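Side-chain contacts in CalsepRRP (Calystegia sepium, PDB 1JY5), which is related to the T2 ribonucleases, a family that binds and cleaves RNA, although its own nuclease activity remains uncertain: residues 12-17 and 131-136; 38-43 and 173-178; 59-64 and 114-119. All coordinates share one frame; numbering follows the deposited sequence.

Interaction 1 (12-17 and 131-136)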
ATOM      1  N   LEU A  12      -0.566  -0.015  -2.315  1.00 16.52           N
ATOM      2  CA  LEU A  12       0.187  -1.264  -2.352  1.00 16.37           C
ATOM      3  C   LEU A  12       1.503  -1.054  -3.097  1.00 16.57           C
ATOM      4  O   LEU A  12       1.557  -0.330  -4.090  1.00 17.33           O
ATOM      5  CB  LEU A  12      -0.644  -2.344  -3.051  1.00 16.61           C
ATOM      6  CG  LEU A  12      -2.043  -2.578  -2.462  1.00 17.98           C
ATOM      7  CD1 LEU A  12      -2.807  -3.573  -3.324  1.00 20.24           C
ATOM      8  CD2 LEU A  12      -1.922  -3.085  -1.028  1.00 17.28           C
ATOM      9  N   THR A  13       2.558  -1.697  -2.618  1.00 14.43           N
ATOM     10  CA  THR A  13       3.874  -1.563  -3.226  1.00 16.33           C
ATOM     11  C   THR A  13       4.274  -2.826  -3.977  1.00 15.60           C
ATOM     12  O   THR A  13       4.105  -3.934  -3.466  1.00 13.65           O
ATOM     13  CB  THR A  13       4.942  -1.294  -2.151  1.00 14.69           C
ATOM     14  OG1 THR A  13       4.576  -0.134  -1.395  1.00 17.73           O
ATOM     15  CG2 THR A  13       6.302  -1.076  -2.789  1.00 18.54           C
ATOM     16  N   TRP A  14       4.797  -2.665  -5.187  1.00 16.60           N
ATOM     17  CA  TRP A  14       5.249  -3.821  -5.954  1.00 16.62           C
ATOM     18  C   TRP A  14       6.664  -4.096  -5.445  1.00 15.36           C
ATOM     19  O   TRP A  14       7.593  -3.331  -5.708  1.00 14.49           O
ATOM     20  CB  TRP A  14       5.251  -3.512  -7.453  1.00 17.62           C
ATOM     21  CG  TRP A  14       5.678  -4.694  -8.286  1.00 20.08           C
ATOM     22  CD1 TRP A  14       6.900  -4.894  -8.865  1.00 19.47           C
ATOM     23  CD2 TRP A  14       4.897  -5.860  -8.587  1.00 20.57           C
ATOM     24  NE1 TRP A  14       6.929  -6.113  -9.509  1.00 20.79           N
ATOM     25  CE2 TRP A  14       5.714  -6.726  -9.352  1.00 22.08           C
ATOM     26  CE3 TRP A  14       3.588  -6.259  -8.283  1.00 19.86           C
ATOM     27  CZ2 TRP A  14       5.263  -7.966  -9.817  1.00 20.95           C
ATOM     28  CZ3 TRP A  14       3.138  -7.492  -8.745  1.00 21.90           C
ATOM     29  CH2 TRP A  14       3.978  -8.333  -9.505  1.00 20.81           C
ATOM     30  N   SER A  15       6.817  -5.192  -4.707  1.00 16.05           N
ATOM     31  CA  SER A  15       8.100  -5.547  -4.106  1.00 16.20           C
ATOM     32  C   SER A  15       9.275  -5.591  -5.080  1.00 17.47           C
ATOM     33  O   SER A  15      10.395  -5.203  -4.731  1.00 16.62           O
ATOM     34  CB  SER A  15       7.992  -6.895  -3.380  1.00 15.96           C
ATOM     35  OG  SER A  15       7.880  -7.971  -4.295  1.00 16.12           O
ATOM     36  N   GLY A  16       9.018  -6.060  -6.295  1.00 18.69           N
ATOM     37  CA  GLY A  16      10.070  -6.159  -7.293  1.00 20.75           C
ATOM     38  C   GLY A  16      10.667  -4.822  -7.691  1.00 22.38           C
ATOM     39  O   GLY A  16      11.861  -4.722  -7.969  1.00 22.29           O
ATOM     40  N   THR A  17       9.845  -3.783  -7.707  1.00 21.39           N
ATOM     41  CA  THR A  17      10.316  -2.460  -8.095  1.00 22.08           C
ATOM     42  C   THR A  17      11.051  -1.766  -6.951  1.00 24.84           C
ATOM     43  O   THR A  17      11.832  -0.833  -7.163  1.00 23.81           O
ATOM     44  CB  THR A  17       9.135  -1.594  -8.553  1.00 19.48           C
ATOM     45  OG1 THR A  17       8.513  -2.218  -9.680  1.00 19.62           O
ATOM     46  CG2 THR A  17       9.596  -0.200  -8.942  1.00 19.77           C
ATOM     47  N   ASN A 131      -6.919  -9.323  -3.553  1.00 19.56           N
ATOM     48  CA  ASN A 131      -5.568  -9.688  -3.949  1.00 20.52           C
ATOM     49  C   ASN A 131      -5.282  -9.151  -5.342  1.00 19.85           C
ATOM     50  O   ASN A 131      -5.638  -9.773  -6.345  1.00 19.33           O
ATOM     51  CB  ASN A 131      -5.410 -11.205  -3.946  1.00 21.19           C
ATOM     52  CG  ASN A 131      -3.968 -11.632  -4.097  1.00 22.11           C
ATOM     53  OD1 ASN A 131      -3.173 -10.957  -4.754  1.00 22.15           O
ATOM     54  ND2 ASN A 131      -3.624 -12.762  -3.500  1.00 22.88           N
ATOM     55  N   ILE A 132      -4.638  -7.996  -5.403  1.00 17.65           N
ATOM     56  CA  ILE A 132      -4.326  -7.387  -6.682  1.00 19.11           C
ATOM     57  C   ILE A 132      -3.312  -8.215  -7.460  1.00 20.75           C
ATOM     58  O   ILE A 132      -3.367  -8.275  -8.687  1.00 20.86           O
ATOM     59  CB  ILE A 132      -3.793  -5.963  -6.485  1.00 19.83           C
ATOM     60  CG1 ILE A 132      -4.787  -5.161  -5.635  1.00 17.72           C
ATOM     61  CG2 ILE A 132      -3.584  -5.290  -7.832  1.00 20.34           C
ATOM     62  CD1 ILE A 132      -6.215  -5.149  -6.202  1.00 20.09           C
ATOM     63  N   SER A 133      -2.393  -8.860  -6.749  1.00 21.60           N
ATOM     64  CA  SER A 133      -1.380  -9.690  -7.395  1.00 23.73           C
ATOM     65  C   SER A 133      -2.040 -10.849  -8.142  1.00 23.73           C
ATOM     66  O   SER A 133      -1.604 -11.222  -9.230  1.00 22.82           O
ATOM     67  CB  SER A 133      -0.396 -10.233  -6.355  1.00 23.65           C
ATOM     68  OG  SER A 133       0.296  -9.175  -5.712  1.00 23.96           O
ATOM     69  N   GLU A 134      -3.097 -11.404  -7.551  1.00 24.70           N
ATOM     70  CA  GLU A 134      -3.835 -12.516  -8.147  1.00 26.71           C
ATOM     71  C   GLU A 134      -4.651 -12.046  -9.348  1.00 25.91           C
ATOM     72  O   GLU A 134      -4.774 -12.756 -10.347  1.00 26.34           O
ATOM     73  CB  GLU A 134      -4.770 -13.153  -7.111  1.00 30.03           C
ATOM     74  CG  GLU A 134      -5.625 -14.297  -7.659  1.00 37.50           C
ATOM     75  CD  GLU A 134      -6.609 -14.854  -6.638  1.00 41.13           C
ATOM     76  OE1 GLU A 134      -6.163 -15.298  -5.558  1.00 44.36           O
ATOM     77  OE2 GLU A 134      -7.829 -14.853  -6.917  1.00 44.02           O
ATOM     78  N   ILE A 135      -5.215 -10.848  -9.247  1.00 24.65           N
ATOM     79  CA  ILE A 135      -6.007 -10.302 -10.340  1.00 24.63           C
ATOM     80  C   ILE A 135      -5.131 -10.098 -11.574  1.00 25.04           C
ATOM     81  O   ILE A 135      -5.534 -10.413 -12.695  1.00 24.61           O
ATOM     82  CB  ILE A 135      -6.653  -8.960  -9.949  1.00 23.65           C
ATOM     83  CG1 ILE A 135      -7.769  -9.204  -8.927  1.00 23.78           C
ATOM     84  CG2 ILE A 135      -7.198  -8.258 -11.190  1.00 24.18           C
ATOM     85  CD1 ILE A 135      -8.402  -7.936  -8.382  1.00 20.67           C
ATOM     86  N   LEU A 136      -3.928  -9.575 -11.367  1.00 25.35           N
ATOM     87  CA  LEU A 136      -3.019  -9.351 -12.483  1.00 27.40           C
ATOM     88  C   LEU A 136      -2.521 -10.671 -13.070  1.00 27.68           C
ATOM     89  O   LEU A 136      -2.507 -10.843 -14.287  1.00 27.03           O
ATOM     90  CB  LEU A 136      -1.826  -8.494 -12.047  1.00 26.12           C
ATOM     91  CG  LEU A 136      -2.117  -7.033 -11.694  1.00 25.55           C
ATOM     92  CD1 LEU A 136      -0.799  -6.315 -11.452  1.00 24.04           C
ATOM     93  CD2 LEU A 136      -2.891  -6.357 -12.823  1.00 24.60           C
TER

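Interaction 2 (38-43 and 173-178)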
ATOM      1  N   THR A  38       7.645 -12.421  -5.635  1.00 31.73           N
ATOM      2  CA  THR A  38       7.462 -11.017  -5.944  1.00 28.31           C
ATOM      3  C   THR A  38       5.972 -10.718  -6.065  1.00 26.08           C
ATOM      4  O   THR A  38       5.214 -11.515  -6.612  1.00 25.77           O
ATOM      5  CB  THR A  38       8.180 -10.668  -7.255  1.00 28.35           C
ATOM      6  OG1 THR A  38       9.572 -10.982  -7.125  1.00 29.67           O
ATOM      7  CG2 THR A  38       8.026  -9.188  -7.577  1.00 25.28           C
ATOM      8  N   GLY A  39       5.549  -9.571  -5.541  1.00 24.09           N
ATOM      9  CA  GLY A  39       4.143  -9.210  -5.608  1.00 18.85           C
ATOM     10  C   GLY A  39       3.845  -7.951  -4.821  1.00 18.26           C
ATOM     11  O   GLY A  39       4.760  -7.277  -4.350  1.00 16.55           O
ATOM     12  N   PHE A  40       2.565  -7.625  -4.671  1.00 16.59           N
ATOM     13  CA  PHE A  40       2.187  -6.426  -3.926  1.00 16.82           C
ATOM     14  C   PHE A  40       2.152  -6.640  -2.423  1.00 16.00           C
ATOM     15  O   PHE A  40       1.654  -7.658  -1.949  1.00 16.03           O
ATOM     16  CB  PHE A  40       0.799  -5.923  -4.353  1.00 16.90           C
ATOM     17  CG  PHE A  40       0.778  -5.234  -5.682  1.00 19.61           C
ATOM     18  CD1 PHE A  40       0.255  -5.871  -6.803  1.00 20.95           C
ATOM     19  CD2 PHE A  40       1.284  -3.946  -5.814  1.00 18.51           C
ATOM     20  CE1 PHE A  40       0.234  -5.234  -8.042  1.00 18.16           C
ATOM     21  CE2 PHE A  40       1.271  -3.298  -7.048  1.00 20.08           C
ATOM     22  CZ  PHE A  40       0.743  -3.945  -8.164  1.00 20.17           C
ATOM     23  N   THR A  41       2.696  -5.681  -1.681  1.00 16.25           N
ATOM     24  CA  THR A  41       2.650  -5.714  -0.223  1.00 14.55           C
ATOM     25  C   THR A  41       2.062  -4.369   0.187  1.00 15.28           C
ATOM     26  O   THR A  41       1.969  -3.444  -0.625  1.00 14.51           O
ATOM     27  CB  THR A  41       4.046  -5.888   0.455  1.00 15.82           C
ATOM     28  OG1 THR A  41       4.930  -4.846   0.029  1.00 14.75           O
ATOM     29  CG2 THR A  41       4.639  -7.251   0.127  1.00 15.76           C
ATOM     30  N   ILE A  42       1.665  -4.253   1.445  1.00 14.81           N
ATOM     31  CA  ILE A  42       1.056  -3.016   1.917  1.00 13.81           C
ATOM     32  C   ILE A  42       2.015  -1.852   2.113  1.00 13.52           C
ATOM     33  O   ILE A  42       3.042  -1.972   2.780  1.00 13.79           O
ATOM     34  CB  ILE A  42       0.307  -3.239   3.255  1.00 14.44           C
ATOM     35  CG1 ILE A  42      -0.752  -4.338   3.081  1.00 11.67           C
ATOM     36  CG2 ILE A  42      -0.373  -1.940   3.688  1.00 12.47           C
ATOM     37  CD1 ILE A  42      -1.366  -4.816   4.388  1.00 12.88           C
ATOM     38  N   LYS A  43       1.679  -0.728   1.498  1.00 13.08           N
ATOM     39  CA  LYS A  43       2.449   0.487   1.677  1.00 12.21           C
ATOM     40  C   LYS A  43       1.735   1.157   2.857  1.00 13.51           C
ATOM     41  O   LYS A  43       2.359   1.524   3.861  1.00 12.22           O
ATOM     42  CB  LYS A  43       2.371   1.368   0.433  1.00 15.46           C
ATOM     43  CG  LYS A  43       2.958   2.752   0.618  1.00 16.49           C
ATOM     44  CD  LYS A  43       4.419   2.694   1.012  1.00 22.99           C
ATOM     45  CE  LYS A  43       4.938   4.096   1.239  1.00 27.78           C
ATOM     46  NZ  LYS A  43       6.360   4.111   1.665  1.00 30.03           N
ATOM     47  N   ASP A 173      10.005   3.203 -15.069  1.00 38.37           N
ATOM     48  CA  ASP A 173       9.288   2.436 -16.078  1.00 35.39           C
ATOM     49  C   ASP A 173       8.608   1.206 -15.479  1.00 31.60           C
ATOM     50  O   ASP A 173       7.854   0.509 -16.157  1.00 32.90           O
ATOM     51  CB  ASP A 173      10.245   1.987 -17.176  1.00 40.84           C
ATOM     52  CG  ASP A 173       9.544   1.217 -18.262  1.00 44.95           C
ATOM     53  OD1 ASP A 173       8.691   1.822 -18.947  1.00 48.44           O
ATOM     54  OD2 ASP A 173       9.832   0.011 -18.428  1.00 48.87           O
ATOM     55  N   ALA A 174       8.884   0.942 -14.210  1.00 26.02           N
ATOM     56  CA  ALA A 174       8.307  -0.205 -13.518  1.00 23.81           C
ATOM     57  C   ALA A 174       7.183   0.221 -12.575  1.00 22.37           C
ATOM     58  O   ALA A 174       7.268   1.266 -11.931  1.00 20.41           O
ATOM     59  CB  ALA A 174       9.390  -0.918 -12.728  1.00 22.60           C
ATOM     60  N   VAL A 175       6.137  -0.595 -12.495  1.00 21.51           N
ATOM     61  CA  VAL A 175       5.020  -0.302 -11.606  1.00 21.31           C
ATOM     62  C   VAL A 175       5.519  -0.366 -10.164  1.00 20.48           C
ATOM     63  O   VAL A 175       6.032  -1.395  -9.715  1.00 20.23           O
ATOM     64  CB  VAL A 175       3.876  -1.319 -11.794  1.00 22.12           C
ATOM     65  CG1 VAL A 175       2.762  -1.050 -10.784  1.00 21.43           C
ATOM     66  CG2 VAL A 175       3.333  -1.219 -13.213  1.00 20.54           C
ATOM     67  N   GLU A 176       5.381   0.742  -9.445  1.00 18.06           N
ATOM     68  CA  GLU A 176       5.831   0.801  -8.064  1.00 19.23           C
ATOM     69  C   GLU A 176       4.694   0.769  -7.055  1.00 19.33           C
ATOM     70  O   GLU A 176       4.792   0.103  -6.026  1.00 18.73           O
ATOM     71  CB  GLU A 176       6.676   2.057  -7.828  1.00 20.72           C
ATOM     72  CG  GLU A 176       7.074   2.249  -6.374  1.00 22.74           C
ATOM     73  CD  GLU A 176       8.100   3.350  -6.174  1.00 28.53           C
ATOM     74  OE1 GLU A 176       7.900   4.463  -6.712  1.00 29.09           O
ATOM     75  OE2 GLU A 176       9.103   3.099  -5.470  1.00 29.03           O
ATOM     76  N   GLN A 177       3.606   1.468  -7.355  1.00 19.36           N
ATOM     77  CA  GLN A 177       2.489   1.519  -6.425  1.00 19.58           C
ATOM     78  C   GLN A 177       1.117   1.502  -7.092  1.00 19.83           C
ATOM     79  O   GLN A 177       0.912   2.109  -8.144  1.00 19.71           O
ATOM     80  CB  GLN A 177       2.637   2.772  -5.549  1.00 19.41           C
ATOM     81  CG  GLN A 177       1.530   3.015  -4.529  1.00 22.02           C
ATOM     82  CD  GLN A 177       1.840   4.192  -3.613  1.00 21.36           C
ATOM     83  OE1 GLN A 177       2.732   4.118  -2.764  1.00 24.77           O
ATOM     84  NE2 GLN A 177       1.114   5.288  -3.789  1.00 20.27           N
ATOM     85  N   VAL A 178       0.187   0.774  -6.483  1.00 18.81           N
ATOM     86  CA  VAL A 178      -1.185   0.718  -6.973  1.00 18.87           C
ATOM     87  C   VAL A 178      -2.076   1.194  -5.829  1.00 18.30           C
ATOM     88  O   VAL A 178      -1.915   0.755  -4.690  1.00 17.82           O
ATOM     89  CB  VAL A 178      -1.596  -0.714  -7.402  1.00 18.98           C
ATOM     90  CG1 VAL A 178      -3.107  -0.783  -7.624  1.00 18.22           C
ATOM     91  CG2 VAL A 178      -0.881  -1.089  -8.705  1.00 19.08           C
TER

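Interaction 3 (59-64 and 114-119)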
ATOM      1  N   GLU A  59      -4.116  13.203  16.394  1.00 19.20           N
ATOM      2  CA  GLU A  59      -4.107  12.831  17.799  1.00 20.57           C
ATOM      3  C   GLU A  59      -4.401  11.343  17.880  1.00 19.50           C
ATOM      4  O   GLU A  59      -5.049  10.782  16.998  1.00 19.28           O
ATOM      5  CB  GLU A  59      -5.186  13.609  18.556  1.00 25.68           C
ATOM      6  CG  GLU A  59      -4.902  15.094  18.657  1.00 33.46           C
ATOM      7  CD  GLU A  59      -3.612  15.371  19.393  1.00 37.66           C
ATOM      8  OE1 GLU A  59      -3.499  14.946  20.562  1.00 42.91           O
ATOM      9  OE2 GLU A  59      -2.709  16.006  18.808  1.00 42.02           O
ATOM     10  N   GLY A  60      -3.928  10.702  18.938  1.00 18.50           N
ATOM     11  CA  GLY A  60      -4.164   9.281  19.088  1.00 17.91           C
ATOM     12  C   GLY A  60      -3.061   8.678  19.917  1.00 18.66           C
ATOM     13  O   GLY A  60      -2.027   9.310  20.127  1.00 18.72           O
ATOM     14  N   ALA A  61      -3.278   7.462  20.398  1.00 19.52           N
ATOM     15  CA  ALA A  61      -2.279   6.792  21.213  1.00 21.06           C
ATOM     16  C   ALA A  61      -1.003   6.604  20.406  1.00 20.40           C
ATOM     17  O   ALA A  61      -1.046   6.436  19.186  1.00 21.93           O
ATOM     18  CB  ALA A  61      -2.814   5.431  21.684  1.00 18.66           C
ATOM     19  N   LYS A  62       0.138   6.638  21.081  1.00 20.34           N
ATOM     20  CA  LYS A  62       1.411   6.454  20.399  1.00 21.01           C
ATOM     21  C   LYS A  62       1.521   5.006  19.924  1.00 18.98           C
ATOM     22  O   LYS A  62       0.840   4.118  20.443  1.00 16.14           O
ATOM     23  CB  LYS A  62       2.569   6.790  21.348  1.00 24.68           C
ATOM     24  CG  LYS A  62       2.583   5.949  22.609  1.00 31.46           C
ATOM     25  CD  LYS A  62       3.427   6.575  23.714  1.00 37.31           C
ATOM     26  CE  LYS A  62       3.402   5.711  24.976  1.00 38.36           C
ATOM     27  NZ  LYS A  62       2.013   5.377  25.419  1.00 39.68           N
ATOM     28  N   TYR A  63       2.374   4.772  18.933  1.00 17.54           N
ATOM     29  CA  TYR A  63       2.570   3.429  18.402  1.00 16.52           C
ATOM     30  C   TYR A  63       2.920   2.469  19.531  1.00 16.69           C
ATOM     31  O   TYR A  63       3.850   2.723  20.293  1.00 18.98           O
ATOM     32  CB  TYR A  63       3.709   3.413  17.388  1.00 15.54           C
ATOM     33  CG  TYR A  63       3.969   2.033  16.838  1.00 15.83           C
ATOM     34  CD1 TYR A  63       2.995   1.378  16.082  1.00 13.72           C
ATOM     35  CD2 TYR A  63       5.180   1.372  17.080  1.00 14.48           C
ATOM     36  CE1 TYR A  63       3.213   0.103  15.578  1.00 16.36           C
ATOM     37  CE2 TYR A  63       5.414   0.087  16.578  1.00 14.63           C
ATOM     38  CZ  TYR A  63       4.422  -0.537  15.825  1.00 15.30           C
ATOM     39  OH  TYR A  63       4.630  -1.793  15.302  1.00 16.55           O
ATOM     40  N   ASP A  64       2.188   1.365  19.634  1.00 15.58           N
ATOM     41  CA  ASP A  64       2.445   0.380  20.684  1.00 15.65           C
ATOM     42  C   ASP A  64       2.450  -1.028  20.095  1.00 14.80           C
ATOM     43  O   ASP A  64       1.395  -1.640  19.915  1.00 14.61           O
ATOM     44  CB  ASP A  64       1.378   0.497  21.780  1.00 13.67           C
ATOM     45  CG  ASP A  64       1.534  -0.551  22.873  1.00 16.71           C
ATOM     46  OD1 ASP A  64       0.636  -0.637  23.732  1.00 18.57           O
ATOM     47  OD2 ASP A  64       2.549  -1.280  22.880  1.00 16.77           O
ATOM     48  N   GLY A 114     -11.053   2.792  15.586  1.00 15.55           N
ATOM     49  CA  GLY A 114     -10.766   3.348  16.899  1.00 16.63           C
ATOM     50  C   GLY A 114      -9.427   3.177  17.577  1.00 17.38           C
ATOM     51  O   GLY A 114      -9.140   3.884  18.546  1.00 17.29           O
ATOM     52  N   ASN A 115      -8.606   2.253  17.099  1.00 16.11           N
ATOM     53  CA  ASN A 115      -7.300   2.037  17.712  1.00 15.09           C
ATOM     54  C   ASN A 115      -6.349   1.394  16.712  1.00 15.31           C
ATOM     55  O   ASN A 115      -6.751   1.043  15.607  1.00 14.10           O
ATOM     56  CB  ASN A 115      -7.438   1.164  18.970  1.00 15.12           C
ATOM     57  CG  ASN A 115      -8.053  -0.194  18.679  1.00 15.53           C
ATOM     58  OD1 ASN A 115      -7.635  -0.887  17.753  1.00 15.05           O
ATOM     59  ND2 ASN A 115      -9.041  -0.587  19.484  1.00 16.16           N
ATOM     60  N   GLN A 116      -5.088   1.271  17.108  1.00 13.83           N
ATOM     61  CA  GLN A 116      -4.034   0.695  16.276  1.00 15.75           C
ATOM     62  C   GLN A 116      -4.323  -0.680  15.735  1.00 14.23           C
ATOM     63  O   GLN A 116      -4.055  -0.963  14.568  1.00 14.78           O
ATOM     64  CB  GLN A 116      -2.750   0.587  17.068  1.00 14.38           C
ATOM     65  CG  GLN A 116      -2.230   1.878  17.544  1.00 21.63           C
ATOM     66  CD  GLN A 116      -1.088   1.680  18.497  1.00 16.99           C
ATOM     67  OE1 GLN A 116      -0.110   1.001  18.182  1.00 16.17           O
ATOM     68  NE2 GLN A 116      -1.201   2.272  19.673  1.00 18.48           N
ATOM     69  N   TYR A 117      -4.825  -1.554  16.602  1.00 13.69           N
ATOM     70  CA  TYR A 117      -5.125  -2.910  16.187  1.00 12.54           C
ATOM     71  C   TYR A 117      -6.165  -2.900  15.087  1.00 12.75           C
ATOM     72  O   TYR A 117      -6.029  -3.612  14.090  1.00 10.93           O
ATOM     73  CB  TYR A 117      -5.650  -3.757  17.343  1.00 12.29           C
ATOM     74  CG  TYR A 117      -5.936  -5.171  16.901  1.00 14.39           C
ATOM     75  CD1 TYR A 117      -4.909  -6.118  16.830  1.00 13.56           C
ATOM     76  CD2 TYR A 117      -7.206  -5.541  16.446  1.00 13.25           C
ATOM     77  CE1 TYR A 117      -5.140  -7.394  16.312  1.00 14.25           C
ATOM     78  CE2 TYR A 117      -7.445  -6.817  15.922  1.00 13.15           C
ATOM     79  CZ  TYR A 117      -6.401  -7.736  15.856  1.00 14.56           C
ATOM     80  OH  TYR A 117      -6.604  -8.991  15.318  1.00 13.91           O
ATOM     81  N   GLU A 118      -7.216  -2.109  15.270  1.00 12.99           N
ATOM     82  CA  GLU A 118      -8.263  -2.049  14.259  1.00 14.33           C
ATOM     83  C   GLU A 118      -7.696  -1.465  12.973  1.00 14.04           C
ATOM     84  O   GLU A 118      -8.037  -1.913  11.878  1.00 12.94           O
ATOM     85  CB  GLU A 118      -9.455  -1.221  14.761  1.00 13.82           C
ATOM     86  CG  GLU A 118     -10.024  -1.759  16.076  1.00 16.88           C
ATOM     87  CD  GLU A 118     -11.357  -1.145  16.477  1.00 16.73           C
ATOM     88  OE1 GLU A 118     -11.722  -0.081  15.944  1.00 16.14           O
ATOM     89  OE2 GLU A 118     -12.033  -1.731  17.346  1.00 19.39           O
ATOM     90  N   TYR A 119      -6.814  -0.478  13.101  1.00 13.45           N
ATOM     91  CA  TYR A 119      -6.222   0.120  11.907  1.00 14.31           C
ATOM     92  C   TYR A 119      -5.430  -0.911  11.092  1.00 13.39           C
ATOM     93  O   TYR A 119      -5.702  -1.113   9.905  1.00 12.04           O
ATOM     94  CB  TYR A 119      -5.302   1.287  12.285  1.00 13.00           C
ATOM     95  CG  TYR A 119      -4.502   1.816  11.107  1.00 14.28           C
ATOM     96  CD1 TYR A 119      -5.112   2.570  10.099  1.00 12.67           C
ATOM     97  CD2 TYR A 119      -3.142   1.535  10.990  1.00 10.33           C
ATOM     98  CE1 TYR A 119      -4.381   3.031   9.001  1.00 12.53           C
ATOM     99  CE2 TYR A 119      -2.403   1.984   9.900  1.00 13.38           C
ATOM    100  CZ  TYR A 119      -3.028   2.731   8.910  1.00 14.36           C
ATOM    101  OH  TYR A 119      -2.300   3.170   7.834  1.00 12.70           O
TER

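Interaction 1 (12-17 and 131-136)
Leu-12, in strand 7-14, and Ile-132, in the first turn of helix 132-137, meet through aliphatic carbons only. The branch CD1 of Leu-12 presses on CG1 of Ile-132 at 3.4 Å, tighter than usual for two carbons, and lies 4.1 Å from Ile-132 CB. The contact is therefore made at the root of the isoleucine, and its terminal CD1 leads off elsewhere. Leu-12 reaches it with CG lying anti to its own carbonyl carbon (chi1 -55°) and CD1 carrying on outward from there.

Two residues on, Trp-14 brings its six-membered ring toward the same helix. Its CZ3 comes within 4.5 Å of Ser-133 OG, an oblique and loose approach. That hydroxyl is engaged with the backbone N of Phe-40, while the indole NE1 is bonded to the carbonyl of Pro-205. Within the same segment, Thr-17 CB lies at the indole edge, in its plane, and the ring of Phe-40 packs edge-to-face with Trp-14.

The helix start is set by Asn-131, the N-cap, whose OD1 accepts from Glu-134 N at 2.8 Å. The donor comes from above the amide plane, 62° out of it. A weak backbone bond from Glu-134 N to Asn-131 O accompanies it.

Strand 40-48 lies beside this junction: Phe-40 touches Leu-12, Ile-132 and Leu-136. Leu-136 also touches Ile-154 and Ile-158 of helix 151-162, which Ile-135 meets through Ala-161 and Leu-162, so helix 132-137 packs on both strand 40-48 and helix 151-162.

Interaction 2 (38-43 and 173-178)
Strands 40-43 and 174-178, whose residues Phe-40 and Val-178 touch, run in broadly the same sense, 54° apart with axes 8.7 Å from each other at closest, because each pairs antiparallel with strand 7-14 between them. No hydrogen bond joins the two segments, so side chains reaching past the middle strand make the contact.

On one face, the far end of the Phe-40 ring meets Val-178 at about a right angle. Val-178 CG2 lies 3.3 Å from Phe-40 CZ and 3.5 Å from Phe-40 CE2, with the methyl set obliquely to the ring. Val-175 completes this small apolar group more loosely: its CG1 is near the ring plane, at the edge, 4.4 Å from Phe-40 CZ. The phenylalanine stands with CG anti to its carbonyl carbon (chi1 -75°), and its own carbonyl accepts from the hydroxyl of Tyr-127 in helix 116-129.

Three residues apart, Val-175 and Val-178 would lie on opposite faces of a regular strand. A classic beta bulge at Glu-176 and Gln-177, both opposite Lys-169, inserts the extra residue that lets both valines point at Phe-40.

On the other face of the sheet, the methylene stem of Lys-43 crosses the extended Gln-177 at about a right angle near its amide end. The base of Lys-43 rests on Ala-11 and Thr-13 of strand 7-14, and the chain, bent at chi2, leads its ammonium away from strand 174-178.

This is the curled antiparallel sheet of the RNase T2 fold. Lys-43 opens a Lys-Gly-Leu-Trp-Pro sequence, probably at the position where active T2 enzymes have the catalytic histidine of their first conserved motif.

Interaction 3 (59-64 and 114-119)
Gln-116, at the start of helix 116-129, carries nearly the whole contact by laying its amide against the backbone of Lys-62 to Asp-64. Its OE1 accepts from Asp-64 N at 2.7 Å, a short and almost straight bond with an N-H...O angle of 166°, and the donor lies only a little off the amide plane. At the other end of the amide, Gln-116 NE2 stands 2.9 Å from Lys-62 O, two residues back along the same extended loop.

The conformation that allows this has CG anti to the carbonyl carbon (chi1 -61°) and the chain extended beyond it, which carries the amide straight out from the helix to the loop. A rotation about the last bond then turns the amide to bring OE1 to Asp-64 N. Carbon atoms frame the group: Asp-64 CB is 3.8 Å from Gln-116 NE2, and Ala-61 CB is 4.1 Å from the same nitrogen. Tyr-63 CD1 comes within 3.8 Å of Gln-116 OE1, obliquely, the ring and amide planes being 37° apart. The Tyr-63 side chain sets out away from helix 116-129; with CG anti to the backbone nitrogen, its ring packs on Leu-98, Ala-99 and Trp-102.

The carboxylate of Asp-64 also turns away, its OD2 accepting from Asn-66 N as in an Asx turn. Asn-115 sets the helix beginning: its OD1 receives Glu-118 N at 2.8 Å, and Glu-118 OE1 separately accepts from Gly-114 N, one residue before the cap, at 3.0 Å.

A glutamine in the first turn of an N-capped helix thus binds the main chain of an irregular surface loop. Trp-102, touching Gln-116 and donating to Ala-61 O, belongs to helix 97-106, which probably bears the second conserved motif of the T2 family.

Overall arrangement
Interactions 1 and 2 form one core, their centres 5 Å apart. Thr-13 N lies 2.7 Å from Thr-41 O and Thr-17 OG1 lies 2.6 Å from Val-175 O, both probable hydrogen bonds, and Phe-40 serves both contacts. Their segments alternate in sequence. Interaction 3 is a separate surface contact, its centre 27 Å from that of interaction 1 and 26 Å from that of interaction 2, though its nearest atoms come within about 6 Å of the latter. Helix 116-129 starts in interaction 3 and precedes helix 132-137 of interaction 1. Lys-43 of interaction 2 and helix 97-106 beside interaction 3 probably belong to the two conserved motifs of the T2 family.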